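PDB 1PMY: pseudoazurin from Methylobacterium extorquens, which binds one copper ion and, as a small blue copper protein of the plastocyanin/azurin family, probably carries electrons in the periplasm. Local coordinates for residues Pro20-Arg24 against Leu118-Ile122; Thr44-Met48 against Ala101-His107; Phe68-Tyr74 against Leu89-Lys95; Tyr82-Val87 against Gln106-Thr111. One frame throughout, in Å; residues are numbered along the deposited sequence.

Contact 1: Pro20-Arg24 against Leu118-Ile122; sequences PALVR and LFAQI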
loop_
_atom_site.group_PDB
_atom_site.type_symbol
_atom_site.label_atom_id
_atom_site.label_comp_id
_atom_site.label_asym_id
_atom_site.label_seq_id
_atom_site.Cartn_x
_atom_site.Cartn_y
_atom_site.Cartn_z
ATOM N N PRO A 20 9.354 1.552 -2.182
ATOM C CA PRO A 20 8.581 1.492 -3.379
ATOM C C PRO A 20 7.032 1.567 -3.110
ATOM O O PRO A 20 6.702 1.261 -2.005
ATOM C CB PRO A 20 8.935 0.138 -3.973
ATOM C CG PRO A 20 9.171 -0.730 -2.788
ATOM C CD PRO A 20 9.945 0.228 -1.835
ATOM N N ALA A 21 6.376 2.018 -4.172
ATOM C CA ALA A 21 4.897 2.169 -4.064
ATOM C C ALA A 21 4.211 0.890 -4.503
ATOM O O ALA A 21 2.980 0.650 -4.188
ATOM C CB ALA A 21 4.514 3.386 -4.905
ATOM N N LEU A 22 4.914 0.002 -5.175
ATOM C CA LEU A 22 4.454 -1.308 -5.646
ATOM C C LEU A 22 5.415 -2.411 -5.145
ATOM O O LEU A 22 6.622 -2.330 -5.389
ATOM C CB LEU A 22 4.194 -1.253 -7.159
ATOM C CG LEU A 22 3.906 -2.667 -7.737
ATOM C CD1 LEU A 22 2.597 -3.194 -7.283
ATOM C CD2 LEU A 22 4.068 -2.612 -9.234
ATOM N N VAL A 23 4.855 -3.297 -4.361
ATOM C CA VAL A 23 5.550 -4.400 -3.734
ATOM C C VAL A 23 4.983 -5.760 -4.142
ATOM O O VAL A 23 3.790 -6.022 -3.891
ATOM C CB VAL A 23 5.490 -4.266 -2.153
ATOM C CG1 VAL A 23 6.403 -5.361 -1.567
ATOM C CG2 VAL A 23 6.070 -2.903 -1.711
ATOM N N ARG A 24 5.848 -6.640 -4.606
ATOM C CA ARG A 24 5.470 -8.041 -4.963
ATOM C C ARG A 24 5.950 -8.969 -3.868
ATOM O O ARG A 24 7.174 -8.903 -3.613
ATOM C CB ARG A 24 5.915 -8.397 -6.352
ATOM C CG ARG A 24 5.391 -7.474 -7.454
ATOM C CD ARG A 24 5.962 -7.827 -8.808
ATOM N NE ARG A 24 6.058 -6.611 -9.684
ATOM C CZ ARG A 24 5.178 -6.351 -10.645
ATOM N NH1 ARG A 24 4.194 -7.199 -10.938
ATOM N NH2 ARG A 24 5.235 -5.198 -11.338
ATOM N N LEU A 118 0.497 1.710 -11.349
ATOM C CA LEU A 118 0.807 0.565 -10.474
ATOM C C LEU A 118 -0.089 -0.593 -10.913
ATOM O O LEU A 118 0.394 -1.715 -11.117
ATOM C CB LEU A 118 0.722 0.900 -9.001
ATOM C CG LEU A 118 1.565 2.040 -8.462
ATOM C CD1 LEU A 118 1.327 2.473 -7.052
ATOM C CD2 LEU A 118 3.013 1.998 -8.879
ATOM N N PHE A 119 -1.378 -0.267 -11.136
ATOM C CA PHE A 119 -2.271 -1.349 -11.566
ATOM C C PHE A 119 -1.746 -1.912 -12.888
ATOM O O PHE A 119 -1.833 -3.155 -13.148
ATOM C CB PHE A 119 -3.750 -0.931 -11.600
ATOM C CG PHE A 119 -4.442 -1.124 -10.277
ATOM C CD1 PHE A 119 -4.689 -2.389 -9.748
ATOM C CD2 PHE A 119 -4.796 -0.001 -9.527
ATOM C CE1 PHE A 119 -5.348 -2.539 -8.516
ATOM C CE2 PHE A 119 -5.395 -0.127 -8.292
ATOM C CZ PHE A 119 -5.688 -1.402 -7.791
ATOM N N ALA A 120 -1.343 -0.966 -13.740
ATOM C CA ALA A 120 -0.868 -1.340 -15.092
ATOM C C ALA A 120 0.255 -2.346 -15.047
ATOM O O ALA A 120 0.361 -3.232 -15.931
ATOM C CB ALA A 120 -0.398 -0.058 -15.807
ATOM N N GLN A 121 1.120 -2.218 -14.090
ATOM C CA GLN A 121 2.285 -3.029 -13.811
ATOM C C GLN A 121 2.008 -4.344 -13.138
ATOM O O GLN A 121 2.953 -5.098 -12.882
ATOM C CB GLN A 121 3.311 -2.186 -12.987
ATOM C CG GLN A 121 3.883 -1.097 -13.876
ATOM C CD GLN A 121 4.811 -0.154 -13.170
ATOM O OE1 GLN A 121 4.640 1.074 -13.079
ATOM N NE2 GLN A 121 5.930 -0.711 -12.683
ATOM N N ILE A 122 0.815 -4.703 -12.837
ATOM C CA ILE A 122 0.304 -5.906 -12.212
ATOM C C ILE A 122 -0.489 -6.729 -13.224
ATOM O O ILE A 122 -0.716 -7.941 -13.063
ATOM C CB ILE A 122 -0.474 -5.534 -10.917
ATOM C CG1 ILE A 122 0.442 -5.583 -9.690
ATOM C CG2 ILE A 122 -1.780 -6.287 -10.650
ATOM C CD1 ILE A 122 1.937 -5.424 -9.832
#
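L22 and L118 mark the closest backbone approach, with their CA atoms 6.3 Å apart. Residues 22-24 are extended as a strand. L118 to A120 are the last turn of a helix, and Q121 and I122 follow it as loop. The chain end thus comes down beside the strand, and side chains fill the gap.

A21 CB meets L118 CD1 at 3.9 Å. The other methyl of L118, CD2, packs on L22 CB. L22 turns CG away from its own N (chi1 172°), and this sends both its methyls to I122. L22 CD1 lies 3.5 Å from I122 CD1, a tight pair, and L22 CD2 also reaches Q121 CB. With L22 cut back to an alanine, a gap is likely to open beside I122 CD1, and that methyl to become freer to turn.

R24 reaches past this apolar patch with an extended chain. Its NH1 and NH2 both donate to Q121 O, NH2 at 2.8 Å and the straighter of the two, NH1 at 3.1 Å. The carbonyl oxygen lies at the edge of the guanidinium, in its plane. I122 CD1 sits over one face of the same group.

V23 points away from the helix, to V3 and V5 of strand 2-8. L118 and I122 also touch strand 87-92, at L89 and V91, so the chain end packs across two neighbouring strands.

Contact 2: Thr44-Met48 against Ala101-His107; sequences TIKGM and AAKSVQH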
loop_
_atom_site.group_PDB
_atom_site.type_symbol
_atom_site.label_atom_id
_atom_site.label_comp_id
_atom_site.label_asym_id
_atom_site.label_seq_id
_atom_site.Cartn_x
_atom_site.Cartn_y
_atom_site.Cartn_z
ATOM N N THR A 44 -5.159 0.287 5.946
ATOM C CA THR A 44 -5.884 -0.405 4.821
ATOM C C THR A 44 -6.842 0.634 4.134
ATOM O O THR A 44 -7.439 1.473 4.864
ATOM C CB THR A 44 -6.827 -1.478 5.518
ATOM O OG1 THR A 44 -5.937 -2.424 6.176
ATOM C CG2 THR A 44 -7.835 -2.177 4.577
ATOM N N ILE A 45 -6.982 0.508 2.838
ATOM C CA ILE A 45 -8.061 1.272 2.161
ATOM C C ILE A 45 -9.220 0.213 2.008
ATOM O O ILE A 45 -9.058 -0.862 1.395
ATOM C CB ILE A 45 -7.640 1.721 0.752
ATOM C CG1 ILE A 45 -6.717 2.953 0.998
ATOM C CG2 ILE A 45 -8.968 2.291 -0.010
ATOM C CD1 ILE A 45 -5.745 3.137 -0.199
ATOM N N LYS A 46 -10.322 0.439 2.720
ATOM C CA LYS A 46 -11.448 -0.545 2.658
ATOM C C LYS A 46 -11.849 -0.799 1.235
ATOM O O LYS A 46 -11.944 0.118 0.377
ATOM C CB LYS A 46 -12.594 0.128 3.471
ATOM C CG LYS A 46 -13.657 -0.922 3.620
ATOM C CD LYS A 46 -14.715 -0.825 4.664
ATOM C CE LYS A 46 -16.062 -1.419 4.290
ATOM N NZ LYS A 46 -16.688 -0.579 3.193
ATOM N N GLY A 47 -12.088 -2.040 0.849
ATOM C CA GLY A 47 -12.491 -2.476 -0.475
ATOM C C GLY A 47 -11.225 -2.822 -1.285
ATOM O O GLY A 47 -11.391 -3.336 -2.418
ATOM N N MET A 48 -10.051 -2.660 -0.639
ATOM C CA MET A 48 -8.796 -2.978 -1.381
ATOM C C MET A 48 -8.006 -4.035 -0.560
ATOM O O MET A 48 -6.854 -3.794 -0.164
ATOM C CB MET A 48 -7.895 -1.781 -1.763
ATOM C CG MET A 48 -8.596 -0.789 -2.605
ATOM S SD MET A 48 -7.536 0.617 -3.016
ATOM C CE MET A 48 -6.621 -0.121 -4.392
ATOM N N ALA A 101 -12.387 -5.940 -7.971
ATOM C CA ALA A 101 -12.919 -5.224 -6.830
ATOM C C ALA A 101 -12.022 -4.065 -6.369
ATOM O O ALA A 101 -12.464 -2.922 -6.092
ATOM C CB ALA A 101 -13.388 -6.092 -5.683
ATOM N N ALA A 102 -10.735 -4.396 -6.240
ATOM C CA ALA A 102 -9.755 -3.406 -5.668
ATOM C C ALA A 102 -9.560 -2.257 -6.647
ATOM O O ALA A 102 -9.491 -1.071 -6.215
ATOM C CB ALA A 102 -8.459 -4.053 -5.280
ATOM N N LYS A 103 -9.495 -2.558 -7.934
ATOM C CA LYS A 103 -9.286 -1.545 -9.014
ATOM C C LYS A 103 -10.503 -0.637 -9.156
ATOM O O LYS A 103 -10.426 0.553 -9.464
ATOM C CB LYS A 103 -9.008 -2.298 -10.262
ATOM C CG LYS A 103 -8.048 -2.055 -11.322
ATOM C CD LYS A 103 -8.299 -3.036 -12.485
ATOM C CE LYS A 103 -9.470 -2.772 -13.374
ATOM N NZ LYS A 103 -10.879 -3.195 -13.081
ATOM N N SER A 104 -11.715 -1.151 -8.805
ATOM C CA SER A 104 -12.964 -0.408 -8.852
ATOM C C SER A 104 -13.167 0.604 -7.767
ATOM O O SER A 104 -14.136 1.403 -7.859
ATOM C CB SER A 104 -14.154 -1.388 -8.953
ATOM O OG SER A 104 -14.023 -2.206 -10.080
ATOM N N VAL A 105 -12.377 0.586 -6.701
ATOM C CA VAL A 105 -12.552 1.607 -5.614
ATOM C C VAL A 105 -12.141 2.925 -6.226
ATOM O O VAL A 105 -11.201 3.024 -7.031
ATOM C CB VAL A 105 -11.832 1.155 -4.340
ATOM C CG1 VAL A 105 -11.859 2.279 -3.279
ATOM C CG2 VAL A 105 -12.389 -0.114 -3.745
ATOM N N GLN A 106 -12.898 4.013 -5.947
ATOM C CA GLN A 106 -12.624 5.307 -6.554
ATOM C C GLN A 106 -11.849 6.163 -5.541
ATOM O O GLN A 106 -11.937 5.892 -4.340
ATOM C CB GLN A 106 -13.846 6.022 -7.138
ATOM C CG GLN A 106 -14.709 5.031 -7.970
ATOM C CD GLN A 106 -16.070 5.543 -8.355
ATOM O OE1 GLN A 106 -16.574 6.636 -8.144
ATOM N NE2 GLN A 106 -16.799 4.618 -9.029
ATOM N N HIS A 107 -11.187 7.108 -6.110
ATOM C CA HIS A 107 -10.320 8.031 -5.267
ATOM C C HIS A 107 -10.336 9.406 -5.944
ATOM O O HIS A 107 -10.781 9.526 -7.083
ATOM C CB HIS A 107 -8.836 7.485 -5.363
ATOM C CG HIS A 107 -8.681 6.067 -4.891
ATOM N ND1 HIS A 107 -8.631 4.925 -5.673
ATOM C CD2 HIS A 107 -8.664 5.659 -3.596
ATOM C CE1 HIS A 107 -8.563 3.852 -4.827
ATOM N NE2 HIS A 107 -8.590 4.312 -3.578
#
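M48 runs beside A102, their CA atoms 4.4 Å apart, and its side chain has the largest share of this contact. CB leads to CG, which lies beside the backbone N (chi1 -59°) and meets several groups. V105 CG2 is 4.0 Å from M48 CG, and A102 CB and A102 O are also near it. SD comes next. It meets the H107 ring at the edge, 3.8 Å from H107 CE1, and lies 80° off the ring normal, a Met-aromatic contact in which the sulfur faces the ring rim. The M48 chain then bends at chi3 (81°), which brings M48 CE back to A102 O at 3.5 Å. Loss of the thioether to an alanine is likely to leave the H107 edge without its sulfur neighbour and to open a gap against V105.

I45 CG2 approaches the same ring edge, 4.1 Å from H107 NE2, and also touches V105 CG1 loosely. V105 CG2 packs against the backbone of the turn, 3.6 Å from G47 O. That oxygen is equally close to A102 CA.

I45 to M48 form a type II beta turn, closed by M48 N to I45 O. G47 has the positive phi of its third position. A side chain there would run into V105 CG2 and into the preceding carbonyl oxygen. I45 and M48 each bond through the backbone to G75 of strand 72-77, and F119 of helix 109-120 packs on M48. The turn is thus held between the cupredoxin-type beta sandwich and the C-terminal helices 99-103 and 109-120 of this pseudoazurin.

Contact 3: Phe68-Tyr74 against Leu89-Lys95; sequences FDKEGVY and LVVVGDK
F68 and Y74 put their rings beside V90 and V92. V90 CG1 lies over one face of the F68 ring, toward the rim, in a CH-pi contact 4.0 Å from the centroid. The edge of that ring meets Y74 CD2. F68 CE2 in turn sits over the centre of one Y74 face. At the Y74 edge lie V90 O and K70 O, and Y74 OH donates to K70 O at 2.8 Å, which fixes the direction of the hydroxyl. V92 CG2 touches both rings obliquely, 3.6 Å from Y74 CE1 and 3.8 Å from F68 CD2. V92 has CG2 beside its backbone N, with CG1 (chi1 -179°) turned to K70 O instead.

On the other face of the sheet V73 CG1 packs on L89 CD1. F119 of helix 109-120 covers both residues.

The carboxylate of E71 accepts two backbone N-H groups with one oxygen: D94 N to OE1 at 2.9 Å, from above the carboxylate plane, and K95 N to OE1 at 3.0 Å, nearly along the C-O axis. The loop that follows strand 87-92 is thereby tied to E71. Water 2 bridges E71 O and K95 NZ.

Four backbone bonds join the strands. G72 and V92 pair both ways, as do Y74 and V90, with V90 N to Y74 O almost straight at 177°. V73 and V91 form the non-hydrogen-bonded pair between them. This is the antiparallel hairpin of strands 72-77 and 87-92, whose connecting loop carries copper ligands in the cupredoxin fold.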
loop_
_atom_site.group_PDB
_atom_site.type_symbol
_atom_site.label_atom_id
_atom_site.label_comp_id
_atom_site.label_asym_id
_atom_site.label_seq_id
_atom_site.Cartn_x
_atom_site.Cartn_y
_atom_site.Cartn_z
ATOM N N PHE A 68 1.956 -10.869 5.795
ATOM C CA PHE A 68 0.939 -11.154 4.801
ATOM C C PHE A 68 0.760 -12.656 4.621
ATOM O O PHE A 68 1.716 -13.337 4.189
ATOM C CB PHE A 68 1.257 -10.523 3.459
ATOM C CG PHE A 68 1.257 -9.048 3.454
ATOM C CD1 PHE A 68 2.349 -8.272 3.837
ATOM C CD2 PHE A 68 0.103 -8.393 2.980
ATOM C CE1 PHE A 68 2.293 -6.878 3.801
ATOM C CE2 PHE A 68 0.010 -7.011 2.951
ATOM C CZ PHE A 68 1.087 -6.240 3.354
ATOM N N ASP A 69 -0.462 -13.139 4.850
ATOM C CA ASP A 69 -0.692 -14.553 4.595
ATOM C C ASP A 69 -1.673 -14.818 3.476
ATOM O O ASP A 69 -1.438 -15.784 2.719
ATOM C CB ASP A 69 -0.950 -15.318 5.900
ATOM C CG ASP A 69 -2.351 -14.859 6.321
ATOM O OD1 ASP A 69 -2.459 -13.654 6.632
ATOM O OD2 ASP A 69 -3.302 -15.703 6.199
ATOM N N LYS A 70 -2.712 -14.018 3.341
ATOM C CA LYS A 70 -3.729 -14.262 2.304
ATOM C C LYS A 70 -3.199 -13.766 0.997
ATOM O O LYS A 70 -2.701 -12.586 0.968
ATOM C CB LYS A 70 -5.027 -13.528 2.613
ATOM C CG LYS A 70 -5.599 -13.699 4.021
ATOM C CD LYS A 70 -6.423 -14.967 4.107
ATOM C CE LYS A 70 -6.753 -15.170 5.636
ATOM N NZ LYS A 70 -7.691 -16.333 5.674
ATOM N N GLU A 71 -3.284 -14.470 -0.070
ATOM C CA GLU A 71 -2.838 -13.947 -1.401
ATOM C C GLU A 71 -3.865 -12.959 -1.978
ATOM O O GLU A 71 -5.072 -13.014 -1.626
ATOM C CB GLU A 71 -2.728 -15.126 -2.369
ATOM C CG GLU A 71 -1.612 -16.131 -1.936
ATOM C CD GLU A 71 -1.353 -17.070 -3.098
ATOM O OE1 GLU A 71 -1.725 -16.897 -4.241
ATOM O OE2 GLU A 71 -0.695 -18.032 -2.795
ATOM N N GLY A 72 -3.404 -12.086 -2.844
ATOM C CA GLY A 72 -4.313 -11.088 -3.449
ATOM C C GLY A 72 -3.667 -9.703 -3.447
ATOM O O GLY A 72 -2.469 -9.552 -3.227
ATOM N N VAL A 73 -4.487 -8.725 -3.781
ATOM C CA VAL A 73 -4.174 -7.341 -3.989
ATOM C C VAL A 73 -4.636 -6.475 -2.803
ATOM O O VAL A 73 -5.786 -6.640 -2.326
ATOM C CB VAL A 73 -4.958 -6.852 -5.282
ATOM C CG1 VAL A 73 -4.573 -5.433 -5.657
ATOM C CG2 VAL A 73 -4.486 -7.785 -6.452
ATOM N N TYR A 74 -3.690 -5.707 -2.277
ATOM C CA TYR A 74 -3.958 -4.866 -1.077
ATOM C C TYR A 74 -3.669 -3.394 -1.439
ATOM O O TYR A 74 -2.609 -3.165 -2.083
ATOM C CB TYR A 74 -2.920 -5.253 -0.030
ATOM C CG TYR A 74 -3.102 -6.619 0.580
ATOM C CD1 TYR A 74 -2.704 -7.774 -0.137
ATOM C CD2 TYR A 74 -3.684 -6.751 1.833
ATOM C CE1 TYR A 74 -2.855 -9.025 0.524
ATOM C CE2 TYR A 74 -3.855 -8.000 2.441
ATOM C CZ TYR A 74 -3.421 -9.149 1.753
ATOM O OH TYR A 74 -3.517 -10.369 2.387
ATOM N N LEU A 89 0.547 -0.188 -3.250
ATOM C CA LEU A 89 -0.158 -1.435 -3.677
ATOM C C LEU A 89 0.763 -2.634 -3.402
ATOM O O LEU A 89 1.972 -2.566 -3.795
ATOM C CB LEU A 89 -0.533 -1.197 -5.130
ATOM C CG LEU A 89 -1.372 -2.224 -5.810
ATOM C CD1 LEU A 89 -2.804 -2.102 -5.252
ATOM C CD2 LEU A 89 -1.427 -1.827 -7.319
ATOM N N VAL A 90 0.200 -3.604 -2.758
ATOM C CA VAL A 90 0.851 -4.859 -2.351
ATOM C C VAL A 90 0.212 -6.040 -3.058
ATOM O O VAL A 90 -1.008 -6.221 -2.901
ATOM C CB VAL A 90 0.908 -5.056 -0.805
ATOM C CG1 VAL A 90 1.597 -6.332 -0.408
ATOM C CG2 VAL A 90 1.536 -3.795 -0.196
ATOM N N VAL A 91 1.033 -6.826 -3.747
ATOM C CA VAL A 91 0.518 -8.037 -4.443
ATOM C C VAL A 91 1.211 -9.216 -3.781
ATOM O O VAL A 91 2.404 -9.288 -3.616
ATOM C CB VAL A 91 0.536 -8.020 -5.939
ATOM C CG1 VAL A 91 -0.153 -6.652 -6.416
ATOM C CG2 VAL A 91 1.897 -7.826 -6.582
ATOM N N VAL A 92 0.348 -10.129 -3.307
ATOM C CA VAL A 92 0.805 -11.293 -2.565
ATOM C C VAL A 92 0.503 -12.549 -3.383
ATOM O O VAL A 92 -0.714 -12.823 -3.551
ATOM C CB VAL A 92 0.154 -11.358 -1.155
ATOM C CG1 VAL A 92 0.643 -12.585 -0.343
ATOM C CG2 VAL A 92 0.448 -10.099 -0.366
ATOM N N GLY A 93 1.501 -13.365 -3.634
ATOM C CA GLY A 93 1.189 -14.661 -4.337
ATOM C C GLY A 93 0.602 -14.375 -5.709
ATOM O O GLY A 93 0.847 -13.339 -6.284
ATOM N N ASP A 94 -0.127 -15.376 -6.188
ATOM C CA ASP A 94 -0.662 -15.401 -7.555
ATOM C C ASP A 94 -2.182 -15.202 -7.651
ATOM O O ASP A 94 -2.585 -14.822 -8.790
ATOM C CB ASP A 94 -0.310 -16.763 -8.249
ATOM C CG ASP A 94 1.199 -16.975 -8.386
ATOM O OD1 ASP A 94 1.949 -16.040 -8.108
ATOM O OD2 ASP A 94 1.519 -18.118 -8.766
ATOM N N LYS A 95 -2.860 -15.289 -6.568
ATOM C CA LYS A 95 -4.353 -15.144 -6.608
ATOM C C LYS A 95 -4.746 -13.760 -6.957
ATOM O O LYS A 95 -4.172 -12.787 -6.422
ATOM C CB LYS A 95 -5.052 -15.527 -5.305
ATOM C CG LYS A 95 -5.294 -17.036 -5.253
ATOM C CD LYS A 95 -6.632 -17.460 -4.677
ATOM C CE LYS A 95 -6.744 -17.158 -3.165
ATOM N NZ LYS A 95 -7.031 -15.733 -2.947
HETATM O O HOH W 1 -7.466 -12.782 -4.107
HETATM O O HOH W 2 -7.174 -14.824 -0.113
#

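Contact 4: Tyr82-Val87 against Gln106-Thr111; sequences YMMGMV and QHNKLT
T111 meets V87 and Y82 with its two branches. T111 CG2 reaches V87 CG1 at 3.6 Å. The other branch, OG1, faces the loop and lies 3.0 Å from Y82 O, at most a weak bond whose proton is not settled. OG1 also lies 3.1 Å from G85 CA.

N108 is the N-cap of the helix. Its CG stands between its own N and carbonyl carbon (chi1 54°), which folds the amide back over the first turn. N108 OD1 accepts from T111 N at 2.9 Å, met from above the carbonyl plane. N108 ND2 donates to T111 OG1. The two ends of one amide therefore hold one threonine, and this fixes the rotation of the amide. The sulfur of M83 comes near N108 ND2.

Y82 holds CG anti to its backbone N (chi1 172°), and its ring runs out toward H107. The two rings meet rim to rim, with planes at 68° and centroids 5.9 Å apart, though the closest approach of the two residues is doubtful in the model. L110 turns CD1 to M84 O at 3.5 Å.

Y82 to G85 form a type I turn, closed by G85 N to Y82 O. G85 has a positive phi, and a side chain there would strike L110 CD1.

The loop joins strands 72-77 and 87-92 and abuts the start of helix 109-120. M86, itself a copper ligand, faces away from the helix, to the other ligands H40, C78 and H81. V87 begins the next strand and touches L115 farther along the helix.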
loop_
_atom_site.group_PDB
_atom_site.type_symbol
_atom_site.label_atom_id
_atom_site.label_comp_id
_atom_site.label_asym_id
_atom_site.label_seq_id
_atom_site.Cartn_x
_atom_site.Cartn_y
_atom_site.Cartn_z
ATOM N N TYR A 82 -3.697 10.853 2.607
ATOM C CA TYR A 82 -4.454 10.161 1.512
ATOM C C TYR A 82 -4.907 11.120 0.406
ATOM O O TYR A 82 -4.666 10.808 -0.768
ATOM C CB TYR A 82 -5.573 9.359 2.208
ATOM C CG TYR A 82 -6.541 8.762 1.185
ATOM C CD1 TYR A 82 -6.200 7.820 0.235
ATOM C CD2 TYR A 82 -7.815 9.355 1.098
ATOM C CE1 TYR A 82 -7.138 7.337 -0.702
ATOM C CE2 TYR A 82 -8.740 8.945 0.117
ATOM C CZ TYR A 82 -8.441 7.875 -0.694
ATOM O OH TYR A 82 -9.335 7.578 -1.708
ATOM N N MET A 83 -5.390 12.294 0.778
ATOM C CA MET A 83 -5.875 13.324 -0.141
ATOM C C MET A 83 -4.737 13.840 -1.029
ATOM O O MET A 83 -4.892 14.312 -2.145
ATOM C CB MET A 83 -6.564 14.484 0.604
ATOM C CG MET A 83 -7.942 14.209 1.051
ATOM S SD MET A 83 -9.052 13.787 -0.282
ATOM C CE MET A 83 -9.126 15.191 -1.393
ATOM N N MET A 84 -3.494 13.720 -0.530
ATOM C CA MET A 84 -2.251 14.022 -1.176
ATOM C C MET A 84 -1.676 12.847 -1.971
ATOM O O MET A 84 -0.604 12.986 -2.512
ATOM C CB MET A 84 -1.202 14.524 -0.142
ATOM C CG MET A 84 -1.583 15.983 0.182
ATOM S SD MET A 84 -0.313 16.564 1.400
ATOM C CE MET A 84 0.990 17.022 0.154
ATOM N N GLY A 85 -2.401 11.750 -2.135
ATOM C CA GLY A 85 -1.983 10.635 -2.945
ATOM C C GLY A 85 -0.959 9.700 -2.315
ATOM O O GLY A 85 -0.342 8.940 -3.109
ATOM N N MET A 86 -0.844 9.690 -0.985
ATOM C CA MET A 86 0.199 8.732 -0.425
ATOM C C MET A 86 -0.435 7.357 -0.257
ATOM O O MET A 86 -1.159 7.105 0.737
ATOM C CB MET A 86 0.674 9.285 0.938
ATOM C CG MET A 86 2.002 8.545 1.239
ATOM S SD MET A 86 2.876 9.467 2.588
ATOM C CE MET A 86 4.016 8.137 3.085
ATOM N N VAL A 87 -0.245 6.498 -1.219
ATOM C CA VAL A 87 -0.794 5.156 -1.355
ATOM C C VAL A 87 0.241 4.157 -1.849
ATOM O O VAL A 87 1.196 4.583 -2.529
ATOM C CB VAL A 87 -2.079 5.186 -2.276
ATOM C CG1 VAL A 87 -3.201 5.944 -1.582
ATOM C CG2 VAL A 87 -1.737 5.819 -3.636
ATOM N N GLN A 106 -12.898 4.013 -5.947
ATOM C CA GLN A 106 -12.624 5.307 -6.554
ATOM C C GLN A 106 -11.849 6.163 -5.541
ATOM O O GLN A 106 -11.937 5.892 -4.340
ATOM C CB GLN A 106 -13.846 6.022 -7.138
ATOM C CG GLN A 106 -14.709 5.031 -7.970
ATOM C CD GLN A 106 -16.070 5.543 -8.355
ATOM O OE1 GLN A 106 -16.574 6.636 -8.144
ATOM N NE2 GLN A 106 -16.799 4.618 -9.029
ATOM N N HIS A 107 -11.187 7.108 -6.110
ATOM C CA HIS A 107 -10.320 8.031 -5.267
ATOM C C HIS A 107 -10.336 9.406 -5.944
ATOM O O HIS A 107 -10.781 9.526 -7.083
ATOM C CB HIS A 107 -8.836 7.485 -5.363
ATOM C CG HIS A 107 -8.681 6.067 -4.891
ATOM N ND1 HIS A 107 -8.631 4.925 -5.673
ATOM C CD2 HIS A 107 -8.664 5.659 -3.596
ATOM C CE1 HIS A 107 -8.563 3.852 -4.827
ATOM N NE2 HIS A 107 -8.590 4.312 -3.578
ATOM N N ASN A 108 -9.720 10.402 -5.227
ATOM C CA ASN A 108 -9.563 11.743 -5.861
ATOM C C ASN A 108 -8.604 11.552 -7.058
ATOM O O ASN A 108 -7.835 10.560 -7.095
ATOM C CB ASN A 108 -8.952 12.783 -4.863
ATOM C CG ASN A 108 -7.630 12.195 -4.308
ATOM O OD1 ASN A 108 -6.584 12.467 -4.940
ATOM N ND2 ASN A 108 -7.701 11.389 -3.264
ATOM N N LYS A 109 -8.657 12.510 -7.941
ATOM C CA LYS A 109 -7.908 12.582 -9.167
ATOM C C LYS A 109 -6.424 12.258 -9.019
ATOM O O LYS A 109 -5.867 11.398 -9.738
ATOM C CB LYS A 109 -8.113 13.908 -9.904
ATOM C CG LYS A 109 -7.562 13.814 -11.335
ATOM C CD LYS A 109 -7.563 15.128 -12.063
ATOM C CE LYS A 109 -7.944 15.077 -13.530
ATOM N NZ LYS A 109 -7.535 13.817 -14.216
ATOM N N LEU A 110 -5.800 12.933 -8.093
ATOM C CA LEU A 110 -4.377 12.833 -7.751
ATOM C C LEU A 110 -3.981 11.475 -7.293
ATOM O O LEU A 110 -2.970 10.915 -7.836
ATOM C CB LEU A 110 -4.064 14.082 -6.990
ATOM C CG LEU A 110 -3.231 14.305 -5.830
ATOM C CD1 LEU A 110 -1.991 13.449 -5.646
ATOM C CD2 LEU A 110 -2.843 15.819 -5.855
ATOM N N THR A 111 -4.753 10.835 -6.428
ATOM C CA THR A 111 -4.479 9.477 -5.933
ATOM C C THR A 111 -4.713 8.486 -7.080
ATOM O O THR A 111 -3.945 7.525 -7.220
ATOM C CB THR A 111 -5.353 9.063 -4.695
ATOM O OG1 THR A 111 -4.970 10.094 -3.647
ATOM C CG2 THR A 111 -5.125 7.703 -4.120
#

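Overall arrangement
Helix 109-120 ties contacts 1 and 4 together, its last turn in the one and its first in the other, with centres about 16 Å apart. F119 touches M48 and K103 and so joins contact 1 to contact 2. Contacts 1 and 3 meet in the sheet, where A21 O lies 2.7 Å from L89 N and V23 O 2.9 Å from V91 N. Contacts 2 and 4 share H107. Contact 4 lies nearest the copper: it contains the ligand M86, and the M84 side chain is about 7 Å from the ion. Contact 3 is about 21 Å from contact 4, centre to centre, on the opposite side of the chain's centre.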